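Local coordinates for putative secreted lipase (Streptomyces sp. W007, PDB 5H6B), which probably hydrolyses triacylglycerol ester bonds, acting as a secreted, thermostable lipase of the alpha/beta-hydrolase superfamily, at residues F74-K82 with I160-Q170; A135-L146 with D200-L211. All coordinates share one frame; numbering follows the deposited sequence.

Along the chain the four segments come in the order 74-82, 135-146, 160-170 and 200-211, so the two contacts cross rather than nest. Interaction 1 closes a loop of 77 residues that holds most of helix 80-98, strand 103-108 and strand 128-134; interaction 2 opens inside that loop and closes after it, past helix 175-181 and strand 191-196. The first joins the start of helix 80-98 to the short helix 165-168, the second the loops that follow strands 128-134 and 191-196 of the parallel sheet. They meet where Gln170 O probably accepts from Thr141 N and where Leu146 packs on the backbone of Leu167.

Interaction 1: residues F74-K82 with I160-Q170; sequences FHGLGPIDK and ISDNTPGLADQ. With ZN (zinc ion), chain C.
Gly166 N donates to Leu77 O at 2.6 Å, approaching from above the carbonyl plane, 59° out of it. This N-H lies in the first turn of helix 165-168, where helices have no internal acceptor, and the opposing loop supplies one. Pro165 suits the position before it because it has no N-H to satisfy. Glycine suits 166 because its CA is pressed to 3.1 Å from Gly78 O, and a CB would clash with Gly76 O and the carbonyl carbon of Leu77.

The second bond runs the other way. Ile80 N, at the start of helix 80-98, points almost straight (170°) at the anti lone pair of Asp169 OD2, 3.0 Å away. Its N-cap residue, Pro79, has no polar side chain, so an aspartate from a distant segment serves the N-H, and the helix end would be expected to stabilise its negative charge. Asp169 CB also lies alongside Ile80 CG1 at 3.6 Å.

Thr164 is divided between two tasks. With OG1 beside its own backbone N (chi1 -56°), the hydroxyl accepts from Ser161 N at 2.8 Å across a type I turn, while CG2 rests on Leu77 O and CB. Ser161 OG in turn accepts from Asn163 N, forming an ST turn. Leu77 CD1 then reaches Ile160 CG2 at 4.0 Å, the two side chains crossing at about a right angle, and the rings of Pro79 and Pro165 lie side by side.

At the far end of the loop, His75 NE2 binds a zinc ion at 2.1 Å together with Asp64. The loop belongs to the beta-alpha-beta crossover from strand 59-63 through helix 80-98 to strand 103-108, part of the parallel alpha/beta-hydrolase framework, and the contact pins it to helix 165-168.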
loop_
_atom_site.group_PDB
_atom_site.type_symbol
_atom_site.label_atom_id
_atom_site.label_comp_id
_atom_site.label_asym_id
_atom_site.label_seq_id
_atom_site.Cartn_x
_atom_site.Cartn_y
_atom_site.Cartn_z
ATOM N N PHE A 74 2.796 15.982 2.476
ATOM C CA PHE A 74 3.712 15.108 1.731
ATOM C C PHE A 74 4.554 14.268 2.687
ATOM O O PHE A 74 5.577 14.738 3.195
ATOM C CB PHE A 74 4.628 15.926 0.826
ATOM C CG PHE A 74 3.910 16.963 -0.007
ATOM C CD1 PHE A 74 3.045 16.581 -1.024
ATOM C CD2 PHE A 74 4.101 18.325 0.231
ATOM C CE1 PHE A 74 2.392 17.532 -1.806
ATOM C CE2 PHE A 74 3.460 19.286 -0.543
ATOM C CZ PHE A 74 2.607 18.894 -1.569
ATOM N N HIS A 75 4.110 13.033 2.949
ATOM C CA HIS A 75 4.768 12.160 3.936
ATOM C C HIS A 75 5.535 11.017 3.259
ATOM O O HIS A 75 5.878 11.131 2.086
ATOM C CB HIS A 75 3.739 11.661 4.953
ATOM C CG HIS A 75 2.827 12.734 5.448
ATOM N ND1 HIS A 75 3.288 13.975 5.810
ATOM C CD2 HIS A 75 1.493 12.746 5.670
ATOM C CE1 HIS A 75 2.276 14.713 6.229
ATOM N NE2 HIS A 75 1.175 13.992 6.152
ATOM N N GLY A 76 5.847 9.953 3.997
ATOM C CA GLY A 76 6.753 8.924 3.512
ATOM C C GLY A 76 8.175 9.414 3.346
ATOM O O GLY A 76 8.907 8.899 2.500
ATOM N N LEU A 77 8.575 10.399 4.153
ATOM C CA LEU A 77 9.896 11.008 4.041
ATOM C C LEU A 77 10.892 10.638 5.133
ATOM O O LEU A 77 12.094 10.708 4.902
ATOM C CB LEU A 77 9.768 12.527 3.992
ATOM C CG LEU A 77 8.958 13.087 2.833
ATOM C CD1 LEU A 77 9.002 14.602 2.901
ATOM C CD2 LEU A 77 9.479 12.581 1.494
ATOM N N GLY A 78 10.415 10.255 6.307
ATOM C CA GLY A 78 11.288 9.796 7.367
ATOM C C GLY A 78 11.796 8.368 7.170
ATOM O O GLY A 78 11.437 7.691 6.194
ATOM N N PRO A 79 12.651 7.902 8.093
ATOM C CA PRO A 79 13.236 6.574 7.960
ATOM C C PRO A 79 12.180 5.482 7.919
ATOM O O PRO A 79 11.246 5.490 8.724
ATOM C CB PRO A 79 14.117 6.442 9.209
ATOM C CG PRO A 79 14.440 7.833 9.602
ATOM C CD PRO A 79 13.246 8.660 9.210
ATOM N N ILE A 80 12.326 4.549 6.985
ATOM C CA ILE A 80 11.233 3.604 6.725
ATOM C C ILE A 80 11.047 2.614 7.887
ATOM O O ILE A 80 9.921 2.174 8.141
ATOM C CB ILE A 80 11.356 2.929 5.329
ATOM C CG1 ILE A 80 11.441 4.025 4.252
ATOM C CG2 ILE A 80 10.159 2.014 5.062
ATOM C CD1 ILE A 80 11.358 3.563 2.826
ATOM N N ASP A 81 12.120 2.302 8.618
ATOM C CA ASP A 81 11.980 1.493 9.847
ATOM C C ASP A 81 11.103 2.179 10.886
ATOM O O ASP A 81 10.249 1.534 11.481
ATOM C CB ASP A 81 13.333 1.061 10.451
ATOM C CG ASP A 81 14.278 2.224 10.732
ATOM O OD1 ASP A 81 14.024 3.352 10.270
ATOM O OD2 ASP A 81 15.315 1.998 11.387
ATOM N N LYS A 82 11.271 3.489 11.073
ATOM C CA LYS A 82 10.371 4.268 11.949
ATOM C C LYS A 82 8.939 4.266 11.410
ATOM O O LYS A 82 7.972 4.172 12.178
ATOM C CB LYS A 82 10.824 5.730 12.100
ATOM C CG LYS A 82 12.235 5.950 12.624
ATOM C CD LYS A 82 12.437 5.404 14.024
ATOM C CE LYS A 82 13.851 5.690 14.487
ATOM N NZ LYS A 82 14.032 5.301 15.908
ATOM N N ILE A 160 13.384 18.494 0.128
ATOM C CA ILE A 160 13.995 17.155 0.084
ATOM C C ILE A 160 15.332 17.155 -0.641
ATOM O O ILE A 160 15.708 18.131 -1.277
ATOM C CB ILE A 160 13.047 16.086 -0.531
ATOM C CG1 ILE A 160 12.588 16.457 -1.949
ATOM C CG2 ILE A 160 11.838 15.857 0.373
ATOM C CD1 ILE A 160 13.349 15.749 -3.046
ATOM N N SER A 161 16.055 16.053 -0.496
ATOM C CA SER A 161 17.323 15.848 -1.190
ATOM C C SER A 161 17.538 14.356 -1.352
ATOM O O SER A 161 16.743 13.549 -0.862
ATOM C CB SER A 161 18.479 16.441 -0.370
ATOM O OG SER A 161 18.631 15.758 0.873
ATOM N N ASP A 162 18.647 14.003 -1.989
ATOM C CA ASP A 162 19.105 12.608 -2.049
ATOM C C ASP A 162 19.274 11.956 -0.673
ATOM O O ASP A 162 19.191 10.744 -0.574
ATOM C CB ASP A 162 20.427 12.501 -2.828
ATOM C CG ASP A 162 20.311 12.980 -4.284
ATOM O OD1 ASP A 162 19.203 13.317 -4.757
ATOM O OD2 ASP A 162 21.351 13.021 -4.963
ATOM N N ASN A 163 19.504 12.747 0.377
ATOM C CA ASN A 163 19.642 12.221 1.739
ATOM C C ASN A 163 18.352 12.159 2.556
ATOM O O ASN A 163 18.395 11.750 3.718
ATOM C CB ASN A 163 20.660 13.063 2.525
ATOM C CG ASN A 163 22.011 13.110 1.854
ATOM O OD1 ASN A 163 22.653 12.081 1.674
ATOM N ND2 ASN A 163 22.445 14.300 1.468
ATOM N N THR A 164 17.216 12.578 1.998
ATOM C CA THR A 164 15.943 12.494 2.739
ATOM C C THR A 164 15.722 10.993 2.972
ATOM O O THR A 164 15.756 10.239 2.007
ATOM C CB THR A 164 14.778 13.156 1.980
ATOM O OG1 THR A 164 15.118 14.518 1.694
ATOM C CG2 THR A 164 13.500 13.124 2.789
ATOM N N PRO A 165 15.601 10.557 4.248
ATOM C CA PRO A 165 15.737 9.120 4.569
ATOM C C PRO A 165 14.682 8.202 3.940
ATOM O O PRO A 165 15.029 7.127 3.490
ATOM C CB PRO A 165 15.619 9.079 6.106
ATOM C CG PRO A 165 15.919 10.459 6.565
ATOM C CD PRO A 165 15.418 11.363 5.474
ATOM N N GLY A 166 13.420 8.631 3.934
ATOM C CA GLY A 166 12.355 7.944 3.217
ATOM C C GLY A 166 12.609 7.704 1.731
ATOM O O GLY A 166 12.090 6.750 1.171
ATOM N N LEU A 167 13.405 8.561 1.087
ATOM C CA LEU A 167 13.819 8.349 -0.298
ATOM C C LEU A 167 15.054 7.460 -0.416
ATOM O O LEU A 167 15.083 6.546 -1.270
ATOM C CB LEU A 167 14.059 9.678 -1.003
ATOM C CG LEU A 167 12.950 10.733 -0.889
ATOM C CD1 LEU A 167 13.335 11.938 -1.731
ATOM C CD2 LEU A 167 11.590 10.202 -1.307
ATOM N N ALA A 168 16.070 7.708 0.424
ATOM C CA ALA A 168 17.325 6.948 0.342
ATOM C C ALA A 168 17.128 5.480 0.722
ATOM O O ALA A 168 17.757 4.598 0.144
ATOM C CB ALA A 168 18.419 7.592 1.205
ATOM N N ASP A 169 16.256 5.241 1.701
ATOM C CA ASP A 169 15.885 3.901 2.124
ATOM C C ASP A 169 15.184 3.078 1.027
ATOM O O ASP A 169 15.207 1.859 1.082
ATOM C CB ASP A 169 14.964 3.955 3.370
ATOM C CG ASP A 169 15.715 4.239 4.676
ATOM O OD1 ASP A 169 16.959 4.297 4.683
ATOM O OD2 ASP A 169 15.046 4.403 5.722
ATOM N N GLN A 170 14.543 3.730 0.061
ATOM C CA GLN A 170 13.908 3.021 -1.058
ATOM C C GLN A 170 14.882 2.633 -2.184
ATOM O O GLN A 170 14.477 1.921 -3.105
ATOM C CB GLN A 170 12.741 3.836 -1.639
ATOM C CG GLN A 170 11.606 4.051 -0.653
ATOM C CD GLN A 170 10.454 4.853 -1.241
ATOM O OE1 GLN A 170 10.248 6.027 -0.921
ATOM N NE2 GLN A 170 9.724 4.232 -2.110
HETATM ZN ZN ZN C . -0.661 14.325 7.210
#

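Interaction 2: residues A135-L146 with D200-L211; sequences APDNHGTTLLGL and DQVVTPYRTQYL. With ZN (zinc ion), chain D.
The His139 imidazole is met at its edge by the carbonyls of Thr208, in the 3-10 segment 206-209, and of Tyr210 just after it: ND1 donates to Thr208 O at 2.6 Å, nearly in the ring plane, and CE1 faces Tyr210 O at 3.3 Å. The neighbouring Asn138 amide gives ND2 to Gln209 O at 3.0 Å, almost straight (172°) and in plane, while Leu211 CD2 packs on its CG. The Gln209 amide meets Val203 O edge-on, NE2 donating within the amide plane at 3.1 Å; a weak bond goes to Asp200 OD2, and OE1 lies by Ala135 CA. A leucine in place of Gln209 would probably leave Val203 O without this donor and Asp200 OD2 without its weak bond.

Thr141 turns OG1 to the side opposite its own N (chi1 -179°), and from there it donates to Val202 O at 2.6 Å; Gly145 CA touches the same oxygen, which a CB would strike. Asp200 OD1 accepts from Val202 N and Val203 N, positioning OD2 to bond His232 ND1, consistent with a Ser-His-Asp triad with Ser109.

Because ND1 keeps its proton and donates it in a hydrogen bond to Thr208 O, the lone pair of His139 NE2 is left for the zinc ion, 2.3 Å away and shared with Asp185; the carbonyl probably makes the imidazole a stronger ligand.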
loop_
_atom_site.group_PDB
_atom_site.type_symbol
_atom_site.label_atom_id
_atom_site.label_comp_id
_atom_site.label_asym_id
_atom_site.label_seq_id
_atom_site.Cartn_x
_atom_site.Cartn_y
_atom_site.Cartn_z
ATOM N N ALA A 135 1.392 -1.051 -7.057
ATOM C CA ALA A 135 2.683 -0.548 -7.491
ATOM C C ALA A 135 3.749 -0.510 -6.392
ATOM O O ALA A 135 4.481 0.463 -6.286
ATOM C CB ALA A 135 2.516 0.807 -8.156
ATOM N N PRO A 136 3.854 -1.574 -5.575
ATOM C CA PRO A 136 4.785 -1.518 -4.439
ATOM C C PRO A 136 6.257 -1.660 -4.865
ATOM O O PRO A 136 6.561 -2.523 -5.700
ATOM C CB PRO A 136 4.367 -2.722 -3.612
ATOM C CG PRO A 136 3.911 -3.722 -4.633
ATOM C CD PRO A 136 3.281 -2.927 -5.736
ATOM N N ASP A 137 7.160 -0.834 -4.332
ATOM C CA ASP A 137 8.591 -1.012 -4.654
ATOM C C ASP A 137 9.263 -2.032 -3.744
ATOM O O ASP A 137 10.162 -1.703 -2.958
ATOM C CB ASP A 137 9.358 0.314 -4.719
ATOM C CG ASP A 137 9.317 1.130 -3.413
ATOM O OD1 ASP A 137 8.392 1.009 -2.572
ATOM O OD2 ASP A 137 10.240 1.938 -3.268
ATOM N N ASN A 138 8.876 -3.299 -3.913
ATOM C CA ASN A 138 9.233 -4.368 -2.941
ATOM C C ASN A 138 10.727 -4.726 -2.891
ATOM O O ASN A 138 11.195 -5.263 -1.877
ATOM C CB ASN A 138 8.357 -5.620 -3.140
ATOM C CG ASN A 138 7.002 -5.500 -2.440
ATOM O OD1 ASN A 138 6.949 -5.161 -1.261
ATOM N ND2 ASN A 138 5.909 -5.810 -3.147
ATOM N N HIS A 139 11.451 -4.434 -3.976
ATOM C CA HIS A 139 12.921 -4.513 -3.998
ATOM C C HIS A 139 13.554 -3.173 -4.344
ATOM O O HIS A 139 14.629 -3.109 -4.939
ATOM C CB HIS A 139 13.369 -5.627 -4.945
ATOM C CG HIS A 139 12.623 -6.889 -4.699
ATOM N ND1 HIS A 139 11.417 -7.150 -5.299
ATOM C CD2 HIS A 139 12.833 -7.890 -3.822
ATOM C CE1 HIS A 139 10.943 -8.291 -4.851
ATOM N NE2 HIS A 139 11.784 -8.760 -3.958
ATOM N N GLY A 140 12.890 -2.105 -3.916
ATOM C CA GLY A 140 13.424 -0.778 -4.024
ATOM C C GLY A 140 13.305 -0.257 -5.420
ATOM O O GLY A 140 12.644 -0.865 -6.245
ATOM N N THR A 141 13.957 0.874 -5.659
ATOM C CA THR A 141 13.902 1.602 -6.925
ATOM C C THR A 141 15.177 2.467 -7.028
ATOM O O THR A 141 16.173 2.154 -6.383
ATOM C CB THR A 141 12.605 2.443 -7.011
ATOM O OG1 THR A 141 12.554 3.133 -8.255
ATOM C CG2 THR A 141 12.501 3.488 -5.872
ATOM N N THR A 142 15.153 3.532 -7.823
ATOM C CA THR A 142 16.261 4.502 -7.885
ATOM C C THR A 142 15.795 5.905 -7.493
ATOM O O THR A 142 14.589 6.236 -7.562
ATOM C CB THR A 142 16.891 4.560 -9.296
ATOM O OG1 THR A 142 15.946 5.091 -10.228
ATOM C CG2 THR A 142 17.321 3.159 -9.765
ATOM N N LEU A 143 16.760 6.735 -7.086
ATOM C CA LEU A 143 16.482 8.141 -6.804
ATOM C C LEU A 143 15.910 8.833 -8.043
ATOM O O LEU A 143 15.015 9.670 -7.916
ATOM C CB LEU A 143 17.721 8.875 -6.282
ATOM C CG LEU A 143 18.163 8.520 -4.860
ATOM C CD1 LEU A 143 19.514 9.152 -4.569
ATOM C CD2 LEU A 143 17.135 8.953 -3.821
ATOM N N LEU A 144 16.401 8.440 -9.220
ATOM C CA LEU A 144 15.916 8.941 -10.520
ATOM C C LEU A 144 14.440 8.605 -10.746
ATOM O O LEU A 144 13.646 9.472 -11.130
ATOM C CB LEU A 144 16.764 8.348 -11.665
ATOM C CG LEU A 144 16.445 8.756 -13.112
ATOM C CD1 LEU A 144 16.654 10.262 -13.309
ATOM C CD2 LEU A 144 17.292 7.944 -14.089
ATOM N N GLY A 145 14.097 7.338 -10.517
ATOM C CA GLY A 145 12.710 6.886 -10.507
ATOM C C GLY A 145 11.827 7.683 -9.547
ATOM O O GLY A 145 10.739 8.123 -9.919
ATOM N N LEU A 146 12.312 7.906 -8.333
ATOM C CA LEU A 146 11.554 8.694 -7.351
ATOM C C LEU A 146 11.362 10.145 -7.770
ATOM O O LEU A 146 10.314 10.735 -7.472
ATOM C CB LEU A 146 12.188 8.612 -5.965
ATOM C CG LEU A 146 12.145 7.204 -5.340
ATOM C CD1 LEU A 146 13.111 7.127 -4.161
ATOM C CD2 LEU A 146 10.733 6.819 -4.907
ATOM N N ASP A 200 4.670 1.582 -15.510
ATOM C CA ASP A 200 5.280 2.182 -14.331
ATOM C C ASP A 200 6.598 2.868 -14.703
ATOM O O ASP A 200 7.514 2.229 -15.183
ATOM C CB ASP A 200 5.498 1.150 -13.235
ATOM C CG ASP A 200 5.593 1.776 -11.845
ATOM O OD1 ASP A 200 6.430 2.697 -11.673
ATOM O OD2 ASP A 200 4.856 1.326 -10.915
ATOM N N GLN A 201 6.667 4.175 -14.455
ATOM C CA GLN A 201 7.860 4.990 -14.731
ATOM C C GLN A 201 8.771 5.228 -13.513
ATOM O O GLN A 201 9.880 5.740 -13.665
ATOM C CB GLN A 201 7.424 6.331 -15.353
ATOM C CG GLN A 201 6.900 7.423 -14.393
ATOM C CD GLN A 201 5.470 7.226 -13.892
ATOM O OE1 GLN A 201 5.008 6.091 -13.688
ATOM N NE2 GLN A 201 4.765 8.344 -13.657
ATOM N N VAL A 202 8.282 4.890 -12.318
ATOM C CA VAL A 202 8.943 5.189 -11.030
ATOM C C VAL A 202 9.730 4.004 -10.483
ATOM O O VAL A 202 10.759 4.194 -9.841
ATOM C CB VAL A 202 7.886 5.569 -9.945
ATOM C CG1 VAL A 202 8.503 5.694 -8.541
ATOM C CG2 VAL A 202 7.154 6.846 -10.335
ATOM N N VAL A 203 9.204 2.794 -10.689
ATOM C CA VAL A 203 9.711 1.563 -10.079
ATOM C C VAL A 203 9.892 0.580 -11.215
ATOM O O VAL A 203 8.945 -0.122 -11.594
ATOM C CB VAL A 203 8.713 0.970 -9.065
ATOM C CG1 VAL A 203 9.275 -0.302 -8.450
ATOM C CG2 VAL A 203 8.349 1.990 -7.997
ATOM N N THR A 204 11.097 0.573 -11.773
ATOM C CA THR A 204 11.425 -0.245 -12.924
ATOM C C THR A 204 12.661 -1.120 -12.640
ATOM O O THR A 204 13.482 -0.771 -11.784
ATOM C CB THR A 204 11.690 0.609 -14.175
ATOM O OG1 THR A 204 12.757 1.520 -13.912
ATOM C CG2 THR A 204 10.441 1.372 -14.585
ATOM N N PRO A 205 12.782 -2.265 -13.318
ATOM C CA PRO A 205 11.722 -2.843 -14.161
ATOM C C PRO A 205 10.524 -3.216 -13.283
ATOM O O PRO A 205 10.707 -3.555 -12.110
ATOM C CB PRO A 205 12.389 -4.081 -14.778
ATOM C CG PRO A 205 13.864 -3.903 -14.544
ATOM C CD PRO A 205 13.973 -3.131 -13.267
ATOM N N TYR A 206 9.315 -3.089 -13.823
ATOM C CA TYR A 206 8.096 -3.200 -12.994
ATOM C C TYR A 206 7.937 -4.567 -12.311
ATOM O O TYR A 206 7.297 -4.660 -11.267
ATOM C CB TYR A 206 6.844 -2.849 -13.803
ATOM C CG TYR A 206 6.386 -3.930 -14.732
ATOM C CD1 TYR A 206 5.527 -4.931 -14.274
ATOM C CD2 TYR A 206 6.811 -3.976 -16.072
ATOM C CE1 TYR A 206 5.108 -5.958 -15.104
ATOM C CE2 TYR A 206 6.365 -4.987 -16.922
ATOM C CZ TYR A 206 5.513 -5.976 -16.421
ATOM O OH TYR A 206 5.047 -7.002 -17.210
ATOM N N ARG A 207 8.508 -5.609 -12.921
ATOM C CA ARG A 207 8.576 -6.965 -12.338
ATOM C C ARG A 207 9.208 -7.055 -10.946
ATOM O O ARG A 207 8.819 -7.911 -10.172
ATOM C CB ARG A 207 9.302 -7.933 -13.296
ATOM C CG ARG A 207 8.443 -8.309 -14.489
ATOM C CD ARG A 207 9.029 -9.464 -15.280
ATOM N NE ARG A 207 8.017 -10.131 -16.106
ATOM C CZ ARG A 207 7.636 -9.746 -17.332
ATOM N NH1 ARG A 207 8.161 -8.669 -17.934
ATOM N NH2 ARG A 207 6.707 -10.457 -17.977
ATOM N N THR A 208 10.131 -6.156 -10.619
ATOM C CA THR A 208 10.689 -6.093 -9.266
ATOM C C THR A 208 9.654 -5.710 -8.187
ATOM O O THR A 208 9.934 -5.823 -6.989
ATOM C CB THR A 208 11.859 -5.090 -9.159
ATOM O OG1 THR A 208 11.408 -3.770 -9.502
ATOM C CG2 THR A 208 13.029 -5.498 -10.067
ATOM N N GLN A 209 8.473 -5.259 -8.605
ATOM C CA GLN A 209 7.373 -4.996 -7.678
ATOM C C GLN A 209 6.757 -6.300 -7.178
ATOM O O GLN A 209 6.262 -6.362 -6.058
ATOM C CB GLN A 209 6.300 -4.145 -8.346
ATOM C CG GLN A 209 6.818 -2.810 -8.865
ATOM C CD GLN A 209 5.774 -2.076 -9.660
ATOM O OE1 GLN A 209 4.573 -2.276 -9.469
ATOM N NE2 GLN A 209 6.219 -1.229 -10.578
ATOM N N TYR A 210 6.794 -7.331 -8.028
ATOM C CA TYR A 210 6.230 -8.640 -7.710
ATOM C C TYR A 210 6.924 -9.313 -6.536
ATOM O O TYR A 210 8.128 -9.174 -6.359
ATOM C CB TYR A 210 6.304 -9.587 -8.911
ATOM C CG TYR A 210 5.446 -9.238 -10.096
ATOM C CD1 TYR A 210 4.246 -8.520 -9.958
ATOM C CD2 TYR A 210 5.803 -9.680 -11.375
ATOM C CE1 TYR A 210 3.469 -8.230 -11.066
ATOM C CE2 TYR A 210 5.025 -9.396 -12.488
ATOM C CZ TYR A 210 3.857 -8.674 -12.317
ATOM O OH TYR A 210 3.078 -8.370 -13.395
ATOM N N LEU A 211 6.128 -10.035 -5.746
ATOM C CA LEU A 211 6.612 -10.836 -4.641
ATOM C C LEU A 211 6.694 -12.317 -5.045
ATOM O O LEU A 211 6.088 -12.761 -6.010
ATOM C CB LEU A 211 5.696 -10.672 -3.433
ATOM C CG LEU A 211 5.716 -9.305 -2.740
ATOM C CD1 LEU A 211 4.514 -9.186 -1.815
ATOM C CD2 LEU A 211 6.985 -9.072 -1.947
HETATM ZN ZN ZN D . 12.390 -10.850 -3.362
HETATM O O HOH W 1 10.874 -3.068 -6.293
#